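Local coordinates for protein cytosol aminopeptidase (Coxiella burnetii, PDB 3IJ3) that probably acts as a manganese-dependent metalloaminopeptidase of the M17 (leucine aminopeptidase) family, removing amino acids from the N-termini of peptides, at residues 37-41 and 85-89; 242-248 and 293-299; 249-255 and 270-276. One frame throughout, in Å; residues are numbered along the deposited sequence. Where two conformers were deposited one is given.

Interaction 1: residues 37-41 and 85-89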
ATOM      1  N   PHE A  37      38.734  43.736 -17.499  1.00 15.92           N
ATOM      2  CA  PHE A  37      37.937  42.562 -17.135  1.00 14.41           C
ATOM      3  C   PHE A  37      38.283  41.398 -18.068  1.00 13.53           C
ATOM      4  O   PHE A  37      38.694  41.625 -19.195  1.00 14.49           O
ATOM      5  CB  PHE A  37      36.444  42.830 -17.267  1.00 13.28           C
ATOM      6  CG  PHE A  37      35.903  43.874 -16.339  1.00 15.52           C
ATOM      7  CD1 PHE A  37      36.228  43.876 -15.000  1.00 20.02           C
ATOM      8  CD2 PHE A  37      34.953  44.784 -16.796  1.00 19.00           C
ATOM      9  CE1 PHE A  37      35.675  44.833 -14.132  1.00 22.32           C
ATOM     10  CE2 PHE A  37      34.399  45.732 -15.935  1.00 21.24           C
ATOM     11  CZ  PHE A  37      34.760  45.748 -14.608  1.00 19.49           C
ATOM     12  N   ILE A  38      38.072  40.155 -17.606  1.00 12.42           N
ATOM     13  CA  ILE A  38      38.317  38.941 -18.409  1.00 11.83           C
ATOM     14  C   ILE A  38      37.077  38.626 -19.260  1.00 11.95           C
ATOM     15  O   ILE A  38      35.974  38.428 -18.714  1.00 10.96           O
ATOM     16  CB  ILE A  38      38.605  37.732 -17.502  1.00 11.57           C
ATOM     17  CG1 ILE A  38      39.786  38.025 -16.577  1.00 14.18           C
ATOM     18  CG2 ILE A  38      38.856  36.449 -18.343  1.00 12.97           C
ATOM     19  CD1 ILE A  38      39.917  37.050 -15.408  1.00 15.27           C
ATOM     20  N   PRO A  39      37.220  38.621 -20.595  1.00 12.97           N
ATOM     21  CA  PRO A  39      36.046  38.324 -21.407  1.00 13.28           C
ATOM     22  C   PRO A  39      35.588  36.865 -21.355  1.00 14.16           C
ATOM     23  O   PRO A  39      36.414  35.951 -21.293  1.00 13.16           O
ATOM     24  CB  PRO A  39      36.497  38.675 -22.827  1.00 14.66           C
ATOM     25  CG  PRO A  39      38.000  38.477 -22.809  1.00 16.77           C
ATOM     26  CD  PRO A  39      38.410  38.931 -21.418  1.00 14.54           C
ATOM     27  N   ILE A  40      34.264  36.684 -21.343  1.00 13.53           N
ATOM     28  CA  ILE A  40      33.611  35.380 -21.442  1.00 13.23           C
ATOM     29  C   ILE A  40      32.914  35.441 -22.795  1.00 14.60           C
ATOM     30  O   ILE A  40      32.112  36.348 -23.051  1.00 15.17           O
ATOM     31  CB  ILE A  40      32.593  35.145 -20.340  1.00 12.75           C
ATOM     32  CG1 ILE A  40      33.291  35.122 -18.972  1.00 13.16           C
ATOM     33  CG2 ILE A  40      31.874  33.847 -20.581  1.00 14.14           C
ATOM     34  CD1 ILE A  40      32.298  35.025 -17.782  1.00 14.07           C
ATOM     35  N   GLN A  41      33.200  34.476 -23.654  1.00 13.82           N
ATOM     36  CA  GLN A  41      32.651  34.467 -25.007  1.00 14.96           C
ATOM     37  C   GLN A  41      31.913  33.170 -25.324  1.00 15.09           C
ATOM     38  O   GLN A  41      32.491  32.098 -25.201  1.00 15.31           O
ATOM     39  CB  GLN A  41      33.804  34.643 -25.999  1.00 15.28           C
ATOM     40  CG  GLN A  41      33.411  34.595 -27.491  1.00 16.24           C
ATOM     41  CD  GLN A  41      34.585  34.816 -28.400  1.00 21.81           C
ATOM     42  OE1 GLN A  41      35.702  35.100 -27.938  1.00 24.78           O
ATOM     43  NE2 GLN A  41      34.357  34.673 -29.712  1.00 24.19           N
ATOM     44  N   LEU A  85      44.671  34.715 -16.613  0.70 13.08           N
ATOM     45  CA  LEU A  85      43.562  34.326 -17.492  0.70 14.05           C
ATOM     46  C   LEU A  85      43.291  35.410 -18.550  0.70 15.12           C
ATOM     47  O   LEU A  85      43.062  36.581 -18.219  0.70 14.82           O
ATOM     48  CB  LEU A  85      42.311  34.040 -16.637  0.70 14.53           C
ATOM     49  CG  LEU A  85      41.072  33.333 -17.199  0.70 16.51           C
ATOM     50  CD1 LEU A  85      41.407  31.952 -17.706  0.70 15.78           C
ATOM     51  CD2 LEU A  85      39.972  33.213 -16.136  0.70 16.88           C
ATOM     52  N   GLN A  86      43.295  35.002 -19.815  1.00 14.38           N
ATOM     53  CA  GLN A  86      43.078  35.895 -20.945  1.00 15.80           C
ATOM     54  C   GLN A  86      41.580  35.973 -21.325  1.00 15.40           C
ATOM     55  O   GLN A  86      41.056  37.052 -21.611  1.00 16.81           O
ATOM     56  CB  GLN A  86      43.844  35.333 -22.165  1.00 17.38           C
ATOM     57  CG  GLN A  86      43.658  36.091 -23.474  1.00 21.24           C
ATOM     58  CD  GLN A  86      44.312  35.394 -24.672  1.00 27.90           C
ATOM     59  OE1 GLN A  86      43.712  35.298 -25.726  1.00 36.60           O
ATOM     60  NE2 GLN A  86      45.517  34.878 -24.493  1.00 27.10           N
ATOM     61  N   ARG A  87      40.918  34.823 -21.323  1.00 15.84           N
ATOM     62  CA  ARG A  87      39.533  34.709 -21.811  1.00 15.87           C
ATOM     63  C   ARG A  87      38.951  33.393 -21.449  1.00 15.58           C
ATOM     64  O   ARG A  87      39.674  32.428 -21.243  1.00 16.32           O
ATOM     65  CB  ARG A  87      39.555  34.812 -23.359  1.00 16.67           C
ATOM     66  CG  ARG A  87      38.265  34.437 -24.135  1.00 20.71           C
ATOM     67  CD  ARG A  87      38.475  34.583 -25.674  1.00 19.79           C
ATOM     68  NE  ARG A  87      38.988  35.913 -25.977  1.00 22.04           N
ATOM     69  CZ  ARG A  87      38.244  37.003 -26.174  1.00 20.76           C
ATOM     70  NH1 ARG A  87      36.909  36.952 -26.170  1.00 21.26           N
ATOM     71  NH2 ARG A  87      38.850  38.158 -26.405  1.00 22.72           N
ATOM     72  N   VAL A  88      37.627  33.335 -21.364  1.00 13.56           N
ATOM     73  CA  VAL A  88      36.961  32.077 -21.117  1.00 14.22           C
ATOM     74  C   VAL A  88      35.954  31.827 -22.239  1.00 13.78           C
ATOM     75  O   VAL A  88      35.103  32.674 -22.529  1.00 14.71           O
ATOM     76  CB  VAL A  88      36.249  32.031 -19.749  1.00 14.87           C
ATOM     77  CG1 VAL A  88      35.462  30.707 -19.576  1.00 15.56           C
ATOM     78  CG2 VAL A  88      37.270  32.187 -18.608  1.00 15.01           C
ATOM     79  N   LEU A  89      36.072  30.690 -22.909  1.00 13.70           N
ATOM     80  CA  LEU A  89      35.078  30.311 -23.909  1.00 12.90           C
ATOM     81  C   LEU A  89      34.019  29.480 -23.192  1.00 12.95           C
ATOM     82  O   LEU A  89      34.346  28.644 -22.357  1.00 12.92           O
ATOM     83  CB  LEU A  89      35.677  29.464 -25.041  1.00 13.33           C
ATOM     84  CG  LEU A  89      36.846  30.079 -25.785  1.00 13.75           C
ATOM     85  CD1 LEU A  89      37.430  29.050 -26.798  1.00 12.55           C
ATOM     86  CD2 LEU A  89      36.381  31.345 -26.454  1.00 16.63           C
TER

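Interaction 2: residues 242-248 and 293-299. With SO4 (sulfate ion), chain G.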
ATOM      1  N   ALA A 242      -6.166  54.350 -12.191  1.00 21.49           N
ATOM      2  CA  ALA A 242      -5.587  53.408 -13.154  1.00 20.27           C
ATOM      3  C   ALA A 242      -6.335  52.072 -13.180  1.00 18.82           C
ATOM      4  O   ALA A 242      -7.050  51.745 -12.240  1.00 18.26           O
ATOM      5  CB  ALA A 242      -4.100  53.155 -12.806  1.00 20.60           C
ATOM      6  N   PRO A 243      -6.154  51.282 -14.257  1.00 18.46           N
ATOM      7  CA  PRO A 243      -6.831  49.986 -14.336  1.00 18.01           C
ATOM      8  C   PRO A 243      -6.431  49.099 -13.188  1.00 17.39           C
ATOM      9  O   PRO A 243      -5.265  49.047 -12.848  1.00 16.50           O
ATOM     10  CB  PRO A 243      -6.322  49.390 -15.658  1.00 18.79           C
ATOM     11  CG  PRO A 243      -5.842  50.552 -16.439  1.00 20.10           C
ATOM     12  CD  PRO A 243      -5.317  51.529 -15.442  1.00 19.52           C
ATOM     13  N   LYS A 244      -7.402  48.384 -12.628  1.00 14.84           N
ATOM     14  CA  LYS A 244      -7.147  47.519 -11.499  1.00 16.53           C
ATOM     15  C   LYS A 244      -6.622  46.155 -11.929  1.00 15.56           C
ATOM     16  O   LYS A 244      -7.271  45.440 -12.687  1.00 15.90           O
ATOM     17  CB  LYS A 244      -8.411  47.346 -10.662  1.00 15.93           C
ATOM     18  CG  LYS A 244      -8.867  48.579  -9.898  1.00 19.05           C
ATOM     19  CD  LYS A 244     -10.133  48.247  -9.095  1.00 20.07           C
ATOM     20  CE  LYS A 244     -10.523  49.357  -8.114  1.00 25.51           C
ATOM     21  NZ  LYS A 244     -10.845  50.604  -8.785  1.00 22.25           N
ATOM     22  N   VAL A 245      -5.426  45.823 -11.455  1.00 15.23           N
ATOM     23  CA  VAL A 245      -4.813  44.505 -11.670  1.00 14.77           C
ATOM     24  C   VAL A 245      -4.685  43.930 -10.276  1.00 15.29           C
ATOM     25  O   VAL A 245      -4.008  44.533  -9.425  1.00 14.18           O
ATOM     26  CB  VAL A 245      -3.442  44.602 -12.337  1.00 14.87           C
ATOM     27  CG1 VAL A 245      -2.740  43.211 -12.360  1.00 15.81           C
ATOM     28  CG2 VAL A 245      -3.582  45.193 -13.741  1.00 14.28           C
ATOM     29  N   THR A 246      -5.329  42.784 -10.034  1.00 14.39           N
ATOM     30  CA  THR A 246      -5.319  42.144  -8.729  1.00 14.75           C
ATOM     31  C   THR A 246      -4.644  40.784  -8.816  1.00 14.52           C
ATOM     32  O   THR A 246      -5.013  39.935  -9.665  1.00 14.60           O
ATOM     33  CB  THR A 246      -6.755  42.006  -8.139  1.00 15.18           C
ATOM     34  OG1 THR A 246      -7.348  43.308  -8.006  1.00 15.70           O
ATOM     35  CG2 THR A 246      -6.736  41.252  -6.732  1.00 14.60           C
ATOM     36  N   LEU A 247      -3.645  40.586  -7.947  1.00 14.51           N
ATOM     37  CA  LEU A 247      -2.864  39.372  -7.878  1.00 15.41           C
ATOM     38  C   LEU A 247      -3.253  38.617  -6.611  1.00 15.76           C
ATOM     39  O   LEU A 247      -3.420  39.218  -5.547  1.00 16.17           O
ATOM     40  CB  LEU A 247      -1.378  39.705  -7.819  1.00 14.46           C
ATOM     41  CG  LEU A 247      -0.830  40.630  -8.912  1.00 15.15           C
ATOM     42  CD1 LEU A 247       0.707  40.854  -8.702  1.00 14.72           C
ATOM     43  CD2 LEU A 247      -1.140  40.107 -10.322  1.00 15.59           C
ATOM     44  N   VAL A 248      -3.425  37.312  -6.754  1.00 16.13           N
ATOM     45  CA  VAL A 248      -3.808  36.449  -5.667  1.00 15.76           C
ATOM     46  C   VAL A 248      -2.815  35.295  -5.572  1.00 15.89           C
ATOM     47  O   VAL A 248      -2.458  34.675  -6.572  1.00 16.40           O
ATOM     48  CB  VAL A 248      -5.216  35.934  -5.884  1.00 16.93           C
ATOM     49  CG1 VAL A 248      -5.640  34.987  -4.713  1.00 19.24           C
ATOM     50  CG2 VAL A 248      -6.220  37.092  -6.046  1.00 17.70           C
ATOM     51  N   PRO A 293       1.654  51.563 -14.818  1.00 18.21           N
ATOM     52  CA  PRO A 293       0.496  52.421 -14.555  1.00 18.86           C
ATOM     53  C   PRO A 293      -0.811  51.657 -14.337  1.00 18.55           C
ATOM     54  O   PRO A 293      -1.737  51.690 -15.176  1.00 17.72           O
ATOM     55  CB  PRO A 293       0.444  53.319 -15.795  1.00 19.22           C
ATOM     56  CG  PRO A 293       0.975  52.458 -16.879  1.00 18.81           C
ATOM     57  CD  PRO A 293       2.018  51.579 -16.252  1.00 18.92           C
ATOM     58  N   VAL A 294      -0.852  50.975 -13.197  1.00 16.69           N
ATOM     59  CA  VAL A 294      -2.001  50.203 -12.779  1.00 16.12           C
ATOM     60  C   VAL A 294      -2.287  50.467 -11.307  1.00 15.82           C
ATOM     61  O   VAL A 294      -1.446  51.024 -10.590  1.00 16.05           O
ATOM     62  CB  VAL A 294      -1.784  48.677 -12.956  1.00 16.26           C
ATOM     63  CG1 VAL A 294      -1.548  48.339 -14.433  1.00 15.77           C
ATOM     64  CG2 VAL A 294      -0.616  48.140 -12.073  1.00 15.89           C
ATOM     65  N   ARG A 295      -3.491  50.103 -10.899  1.00 14.79           N
ATOM     66  CA  ARG A 295      -3.898  50.120  -9.493  1.00 15.67           C
ATOM     67  C   ARG A 295      -3.735  48.665  -9.064  1.00 15.59           C
ATOM     68  O   ARG A 295      -4.548  47.806  -9.407  1.00 16.41           O
ATOM     69  CB  ARG A 295      -5.333  50.611  -9.345  1.00 15.53           C
ATOM     70  CG  ARG A 295      -5.879  50.596  -7.934  1.00 17.57           C
ATOM     71  CD  ARG A 295      -5.020  51.361  -6.917  1.00 24.02           C
ATOM     72  NE  ARG A 295      -5.676  51.378  -5.601  1.00 24.41           N
ATOM     73  CZ  ARG A 295      -5.222  51.996  -4.509  1.00 30.49           C
ATOM     74  NH1 ARG A 295      -4.061  52.668  -4.523  1.00 27.32           N
ATOM     75  NH2 ARG A 295      -5.942  51.941  -3.384  1.00 27.87           N
ATOM     76  N   LEU A 296      -2.656  48.400  -8.331  1.00 14.43           N
ATOM     77  CA  LEU A 296      -2.289  47.063  -7.915  1.00 14.99           C
ATOM     78  C   LEU A 296      -2.896  46.672  -6.580  1.00 15.58           C
ATOM     79  O   LEU A 296      -2.925  47.474  -5.627  1.00 14.47           O
ATOM     80  CB  LEU A 296      -0.773  46.973  -7.776  1.00 14.66           C
ATOM     81  CG  LEU A 296      -0.163  45.683  -7.198  1.00 16.46           C
ATOM     82  CD1 LEU A 296      -0.406  44.510  -8.162  1.00 17.64           C
ATOM     83  CD2 LEU A 296       1.329  45.906  -6.940  1.00 18.58           C
ATOM     84  N   ARG A 297      -3.387  45.447  -6.512  1.00 14.83           N
ATOM     85  CA  ARG A 297      -3.835  44.884  -5.258  1.00 15.75           C
ATOM     86  C   ARG A 297      -3.255  43.476  -5.216  1.00 14.53           C
ATOM     87  O   ARG A 297      -3.212  42.784  -6.241  1.00 15.29           O
ATOM     88  CB  ARG A 297      -5.359  44.845  -5.171  1.00 14.84           C
ATOM     89  CG  ARG A 297      -5.863  44.267  -3.888  1.00 17.46           C
ATOM     90  CD  ARG A 297      -7.377  44.218  -3.858  1.00 18.99           C
ATOM     91  NE  ARG A 297      -7.896  44.061  -2.500  1.00 19.45           N
ATOM     92  CZ  ARG A 297      -9.192  43.931  -2.210  1.00 21.96           C
ATOM     93  NH1 ARG A 297     -10.103  43.870  -3.183  1.00 21.92           N
ATOM     94  NH2 ARG A 297      -9.580  43.843  -0.944  1.00 18.21           N
ATOM     95  N   LEU A 298      -2.757  43.082  -4.049  1.00 15.50           N
ATOM     96  CA  LEU A 298      -2.206  41.750  -3.808  1.00 15.57           C
ATOM     97  C   LEU A 298      -2.916  41.138  -2.612  1.00 15.40           C
ATOM     98  O   LEU A 298      -2.933  41.724  -1.520  1.00 14.44           O
ATOM     99  CB  LEU A 298      -0.701  41.838  -3.541  1.00 14.82           C
ATOM    100  CG  LEU A 298      -0.004  40.596  -2.964  1.00 15.12           C
ATOM    101  CD1 LEU A 298       0.079  39.462  -4.021  1.00 14.42           C
ATOM    102  CD2 LEU A 298       1.395  40.956  -2.499  1.00 15.50           C
ATOM    103  N   LEU A 299      -3.531  39.967  -2.823  1.00 15.60           N
ATOM    104  CA  LEU A 299      -4.254  39.239  -1.802  1.00 15.02           C
ATOM    105  C   LEU A 299      -3.611  37.891  -1.587  1.00 14.95           C
ATOM    106  O   LEU A 299      -3.479  37.093  -2.532  1.00 15.51           O
ATOM    107  CB  LEU A 299      -5.726  39.058  -2.231  1.00 15.31           C
ATOM    108  CG  LEU A 299      -6.583  40.312  -2.185  1.00 17.86           C
ATOM    109  CD1 LEU A 299      -7.838  40.152  -3.067  1.00 15.14           C
ATOM    110  CD2 LEU A 299      -6.971  40.604  -0.716  1.00 15.50           C
TER
HETATM  111  S   SO4 G 464      -9.348  51.487  -1.987  0.50 42.94           S
HETATM  112  O1  SO4 G 464      -8.345  51.571  -0.929  0.50 42.39           O
HETATM  113  O2  SO4 G 464      -9.577  52.815  -2.551  0.50 45.78           O
HETATM  114  O3  SO4 G 464      -8.867  50.611  -3.042  0.50 39.74           O
HETATM  115  O4  SO4 G 464     -10.607  50.978  -1.456  0.50 43.87           O
HETATM  116  O   HOH W   1      -6.519  46.084  -8.237  1.00 16.20           O

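Interaction 3: residues 249-255 and 270-276. With LI (lithium ion), chain C; SO4 (sulfate ion), chain D.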
ATOM      1  N   GLY A 249      -2.327  35.007  -4.368  1.00 15.61           N
ATOM      2  CA  GLY A 249      -1.386  33.915  -4.198  1.00 15.58           C
ATOM      3  C   GLY A 249      -1.660  32.998  -3.008  1.00 16.11           C
ATOM      4  O   GLY A 249      -1.921  33.460  -1.910  1.00 15.85           O
ATOM      5  N   LYS A 250      -1.587  31.695  -3.252  1.00 14.68           N
ATOM      6  CA  LYS A 250      -1.814  30.683  -2.224  1.00 16.03           C
ATOM      7  C   LYS A 250      -0.657  30.651  -1.230  1.00 16.16           C
ATOM      8  O   LYS A 250       0.461  30.266  -1.580  1.00 15.44           O
ATOM      9  CB  LYS A 250      -2.004  29.320  -2.885  1.00 16.42           C
ATOM     10  CG  LYS A 250      -2.105  28.117  -1.913  1.00 15.91           C
ATOM     11  CD  LYS A 250      -2.114  26.811  -2.694  1.00 18.23           C
ATOM     12  CE  LYS A 250      -1.794  25.606  -1.811  1.00 19.30           C
ATOM     13  NZ  LYS A 250      -1.671  24.345  -2.643  1.00 20.19           N
ATOM     14  N   GLY A 251      -0.943  31.028   0.020  1.00 15.86           N
ATOM     15  CA  GLY A 251       0.048  31.080   1.077  1.00 14.93           C
ATOM     16  C   GLY A 251      -0.081  29.971   2.100  1.00 15.26           C
ATOM     17  O   GLY A 251      -0.155  30.244   3.294  1.00 15.97           O
ATOM     18  N   VAL A 252      -0.076  28.714   1.656  1.00 14.99           N
ATOM     19  CA  VAL A 252      -0.155  27.583   2.618  1.00 13.55           C
ATOM     20  C   VAL A 252       1.288  27.338   3.062  1.00 15.24           C
ATOM     21  O   VAL A 252       2.073  26.668   2.381  1.00 15.69           O
ATOM     22  CB  VAL A 252      -0.820  26.359   1.997  1.00 14.82           C
ATOM     23  CG1 VAL A 252      -0.820  25.170   2.953  1.00 14.96           C
ATOM     24  CG2 VAL A 252      -2.258  26.706   1.624  1.00 15.31           C
ATOM     25  N   CYS A 253       1.634  27.911   4.211  1.00 15.80           N
ATOM     26  CA  CYS A 253       3.009  27.883   4.734  1.00 15.70           C
ATOM     27  C   CYS A 253       3.555  26.490   4.987  1.00 16.04           C
ATOM     28  O   CYS A 253       4.769  26.249   4.843  1.00 15.99           O
ATOM     29  CB  CYS A 253       3.123  28.805   5.935  1.00 15.82           C
ATOM     30  SG  CYS A 253       2.858  30.564   5.411  1.00 20.11           S
ATOM     31  N   PHE A 254       2.665  25.586   5.376  1.00 16.42           N
ATOM     32  CA  PHE A 254       2.990  24.168   5.464  1.00 16.38           C
ATOM     33  C   PHE A 254       1.704  23.392   5.246  1.00 15.91           C
ATOM     34  O   PHE A 254       0.641  23.775   5.739  1.00 15.98           O
ATOM     35  CB  PHE A 254       3.649  23.727   6.772  1.00 16.42           C
ATOM     36  CG  PHE A 254       4.162  22.337   6.697  1.00 17.12           C
ATOM     37  CD1 PHE A 254       5.318  22.064   5.964  1.00 17.18           C
ATOM     38  CD2 PHE A 254       3.477  21.275   7.284  1.00 19.58           C
ATOM     39  CE1 PHE A 254       5.788  20.766   5.822  1.00 17.54           C
ATOM     40  CE2 PHE A 254       3.957  19.976   7.152  1.00 18.55           C
ATOM     41  CZ  PHE A 254       5.093  19.719   6.411  1.00 19.03           C
ATOM     42  N   ASP A 255       1.798  22.341   4.435  1.00 16.40           N
ATOM     43  CA  ASP A 255       0.659  21.493   4.167  1.00 17.27           C
ATOM     44  C   ASP A 255       0.922  20.044   4.610  1.00 17.11           C
ATOM     45  O   ASP A 255       1.684  19.314   3.982  1.00 17.21           O
ATOM     46  CB  ASP A 255       0.303  21.561   2.686  1.00 16.97           C
ATOM     47  CG  ASP A 255      -1.026  20.880   2.353  1.00 18.13           C
ATOM     48  OD1 ASP A 255      -1.752  20.467   3.279  1.00 17.08           O
ATOM     49  OD2 ASP A 255      -1.294  20.768   1.130  1.00 17.65           O
ATOM     50  N   MET A 270       6.713  20.262   1.481  1.00 15.80           N
ATOM     51  CA  MET A 270       5.551  21.107   1.707  1.00 15.10           C
ATOM     52  C   MET A 270       5.755  22.504   2.295  1.00 14.78           C
ATOM     53  O   MET A 270       4.807  23.272   2.374  1.00 17.35           O
ATOM     54  CB  MET A 270       4.438  20.336   2.362  1.00 17.31           C
ATOM     55  CG  MET A 270       3.823  19.302   1.456  1.00 18.52           C
ATOM     56  SD  MET A 270       3.082  19.972  -0.084  1.00 20.64           S
ATOM     57  CE  MET A 270       4.415  19.684  -1.268  1.00 24.47           C
ATOM     58  N   LYS A 271       6.976  22.824   2.693  1.00 15.13           N
ATOM     59  CA  LYS A 271       7.301  24.218   3.038  1.00 15.35           C
ATOM     60  C   LYS A 271       7.073  25.067   1.765  1.00 14.60           C
ATOM     61  O   LYS A 271       6.917  26.284   1.842  1.00 15.17           O
ATOM     62  CB  LYS A 271       8.753  24.363   3.518  1.00 15.43           C
ATOM     63  CG  LYS A 271       9.826  24.124   2.461  1.00 14.97           C
ATOM     64  CD  LYS A 271      11.220  24.227   3.066  1.00 15.28           C
ATOM     65  CE  LYS A 271      12.281  24.064   2.003  1.00 14.54           C
ATOM     66  NZ  LYS A 271      13.709  24.230   2.462  1.00 14.02           N
ATOM     67  N   LYS A 272       7.045  24.433   0.579  1.00 15.61           N
ATOM     68  CA  LYS A 272       6.873  25.190  -0.674  1.00 15.65           C
ATOM     69  C   LYS A 272       5.449  25.455  -1.045  1.00 16.42           C
ATOM     70  O   LYS A 272       5.204  26.094  -2.083  1.00 14.53           O
ATOM     71  CB  LYS A 272       7.554  24.489  -1.876  1.00 16.67           C
ATOM     72  CG  LYS A 272       6.755  23.344  -2.526  1.00 16.63           C
ATOM     73  CD  LYS A 272       7.536  22.748  -3.682  1.00 17.04           C
ATOM     74  CE  LYS A 272       6.842  21.548  -4.320  1.00 18.87           C
ATOM     75  NZ  LYS A 272       5.554  21.952  -4.965  1.00 17.47           N
ATOM     76  N   ASP A 273       4.490  25.016  -0.232  1.00 15.89           N
ATOM     77  CA  ASP A 273       3.084  25.215  -0.613  1.00 15.53           C
ATOM     78  C   ASP A 273       2.583  26.673  -0.493  1.00 15.56           C
ATOM     79  O   ASP A 273       1.392  26.968  -0.707  1.00 15.39           O
ATOM     80  CB  ASP A 273       2.163  24.215   0.078  1.00 16.23           C
ATOM     81  CG  ASP A 273       1.029  23.752  -0.837  1.00 19.51           C
ATOM     82  OD1 ASP A 273       1.236  23.698  -2.077  1.00 18.77           O
ATOM     83  OD2 ASP A 273      -0.055  23.449  -0.331  1.00 20.62           O
ATOM     84  N   MET A 274       3.497  27.563  -0.146  1.00 16.26           N
ATOM     85  CA  MET A 274       3.252  29.006  -0.162  1.00 16.01           C
ATOM     86  C   MET A 274       3.951  29.652  -1.374  1.00 15.28           C
ATOM     87  O   MET A 274       4.067  30.880  -1.465  1.00 14.19           O
ATOM     88  CB  MET A 274       3.680  29.703   1.139  1.00 15.70           C
ATOM     89  CG  MET A 274       4.981  29.325   1.736  1.00 15.86           C
ATOM     90  SD  MET A 274       6.424  29.438   0.670  1.00 15.97           S
ATOM     91  CE  MET A 274       6.559  31.225   0.536  1.00 15.91           C
ATOM     92  N   GLY A 275       4.387  28.828  -2.324  1.00 15.00           N
ATOM     93  CA  GLY A 275       5.066  29.318  -3.531  1.00 15.16           C
ATOM     94  C   GLY A 275       4.210  30.258  -4.356  1.00 13.82           C
ATOM     95  O   GLY A 275       4.711  31.204  -4.932  1.00 13.45           O
ATOM     96  N   GLY A 276       2.904  30.055  -4.356  1.00 13.48           N
ATOM     97  CA  GLY A 276       2.023  30.937  -5.111  1.00 14.96           C
ATOM     98  C   GLY A 276       2.025  32.333  -4.517  1.00 14.08           C
ATOM     99  O   GLY A 276       2.023  33.339  -5.241  1.00 14.23           O
TER
HETATM  100 LI    LI C 460      -1.676  22.462  -0.334  1.00 14.02          LI
HETATM  101  S   SO4 D 461      -5.046  22.678  -3.725  1.00 21.61           S
HETATM  102  O1  SO4 D 461      -4.619  22.337  -2.374  1.00 20.88           O
HETATM  103  O2  SO4 D 461      -6.471  23.028  -3.626  1.00 23.18           O
HETATM  104  O3  SO4 D 461      -4.201  23.772  -4.165  1.00 23.14           O
HETATM  105  O4  SO4 D 461      -4.891  21.516  -4.625  1.00 18.99           O
HETATM  106  O   HOH W   2       1.109  28.183  -3.403  1.00 17.88           O
HETATM  107  O   HOH W   3      -2.471  21.131  -1.463  1.00 18.32           O

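Interaction 1: residues 37-41 and 85-89
I40 and V88 form a parallel bridge inside the mixed sheet of the N-terminal M17 domain, where strand 38-43 lies between strands 85-91 and 111-114. The axes of 38-41 and 85-89 come within 4.8 Å at an angle of 22°. Two backbone bonds fix the register: V88 N donates to P39 O, and Q41 N donates to V88 O, each at 2.9 Å. Q86 and R87 make a classic beta bulge against I78 of strand 75-79.

The side chains of P39 and R87 cross at about a right angle. P39 CG sits over the centre of the guanidinium, 3.6 Å above its plane, while Q41 CB lies at the group's edge. The bend at chi3 of R87 (-53°) folds the chain back so that NH1 lies 2.8 Å from Q41 OE1, with the amide and guanidinium planes 83° apart. W51 of helix 48-52 also touches Q41, R87 and L89.

At the start of the pair, I38 CG2 rests against R87 CA at 3.9 Å. With the apolar proline ring over one face of the guanidinium and the glutamine oxygen close to NH1, the cation's flat face takes apolar packing while its N-H groups are left for polar partners.

Interaction 2: residues 242-248 and 293-299
R295 O takes two donors at once, V245 N at 3.0 Å and a water at 2.9 Å whose other hydrogen goes to T246 OG1. This is part of a parallel strand pair in the catalytic-domain sheet. Strands 244-252 and 295-305 are neighbours joined through helix 275-289, a beta-alpha-beta crossover. The axes of 244-248 and 295-299 lie 4.7 Å apart at 17°, and five backbone bonds run between the segments, from R295 N to P243 O at one end to L299 N to L247 O at the other, both 2.8 Å.

K244 and R295 lie side by side on one face, touching through their CG atoms. R295 then bends at chi2 (55°), which turns its guanidinium off the strand 244-248. There NH2 donates to sulfate O3 at 3.2 Å, and NH1 bonds to G238 O. K203 and K236 also bond to this sulfate, probably taken up from the crystallisation liquor.

The opposite face is apolar: V245 CG2 meets V294 CG1, and L247 CD1 meets L296 CD1, while helix 275-289 packs over V294, L296 and L298. Back on the K244 and R295 face, R297 runs extended beside T246 to salt bridges with D234, E345 and E349. There L299 CD1 lies 3.9 Å above the plane of the R297 guanidinium, displaced toward its rim.

Interaction 3: residues 249-255 and 270-276
The carboxylates of D255 and D273 lie in nearly parallel planes, 12° apart, and both bind one metal in what is recognisably the M17 aminopeptidase active site. D255 OD2 binds the lithium ion at 2.3 Å and D273 OD2 at 1.9 Å. E334 and a water complete the four ligands, and that water donates to a bound sulfate. The two OD2 atoms stand 3.3 Å apart, a separation explained by the common metal. Lithium probably occupies a position used by a divalent metal in the working enzyme.

K250 crosses D273 obliquely. Its CG is anti to the backbone N (chi1 174°), and the extended chain carries NZ to the carboxylate, where it forms a salt bridge to OD1 and OD2, both at 3.0 Å, through weak hydrogen bonds. NZ also donates to sulfate O3 and to T359 O, so the ammonium is held from several directions. Second-shell groups steady the aspartates: T359 OG1 bonds to D273 OD1, and N305 ND2 bonds to D255 OD1.

V252 lies alongside D273, pointing the same way, and V252 N makes a weak bond of 3.3 Å to D273 O. Further along, the F254 and M270 side chains meet at about a right angle, F254 CE1 to M270 CB 3.7 Å. M270 CG also presses on D255 O at 3.3 Å. R313 of the second subunit packs on F254. M274, the N-cap residue of helix 275-289, puts CG between its backbone N and carbonyl carbon (chi1 44°), which brings CG against C253 CA. At the start of that helix a water bridges the two segments, donating to K250 O and accepting from G276 N, each at 2.8 Å.

In the fold
Interactions 2 and 3 share strand 244-252, and their centres are 22 Å apart. They meet directly where L299 O lies 3.0 Å from G249 N, a probable hydrogen bond that continues the strand pairing toward the metal. Along the chain, 249-255 with 270-276 is nested within the loop closed by 242-248 with 293-299. Strand 244-252 itself runs on into K250 and, past the corner at C253, to the lithium ligand D255. Interaction 1 belongs to a separate sheet in the N-terminal domain. Its centre is 44 Å from that of interaction 2 and 42 Å from that of interaction 3, with nearest atoms about 33 and 30 Å away, so it touches neither and lies far from the metal site.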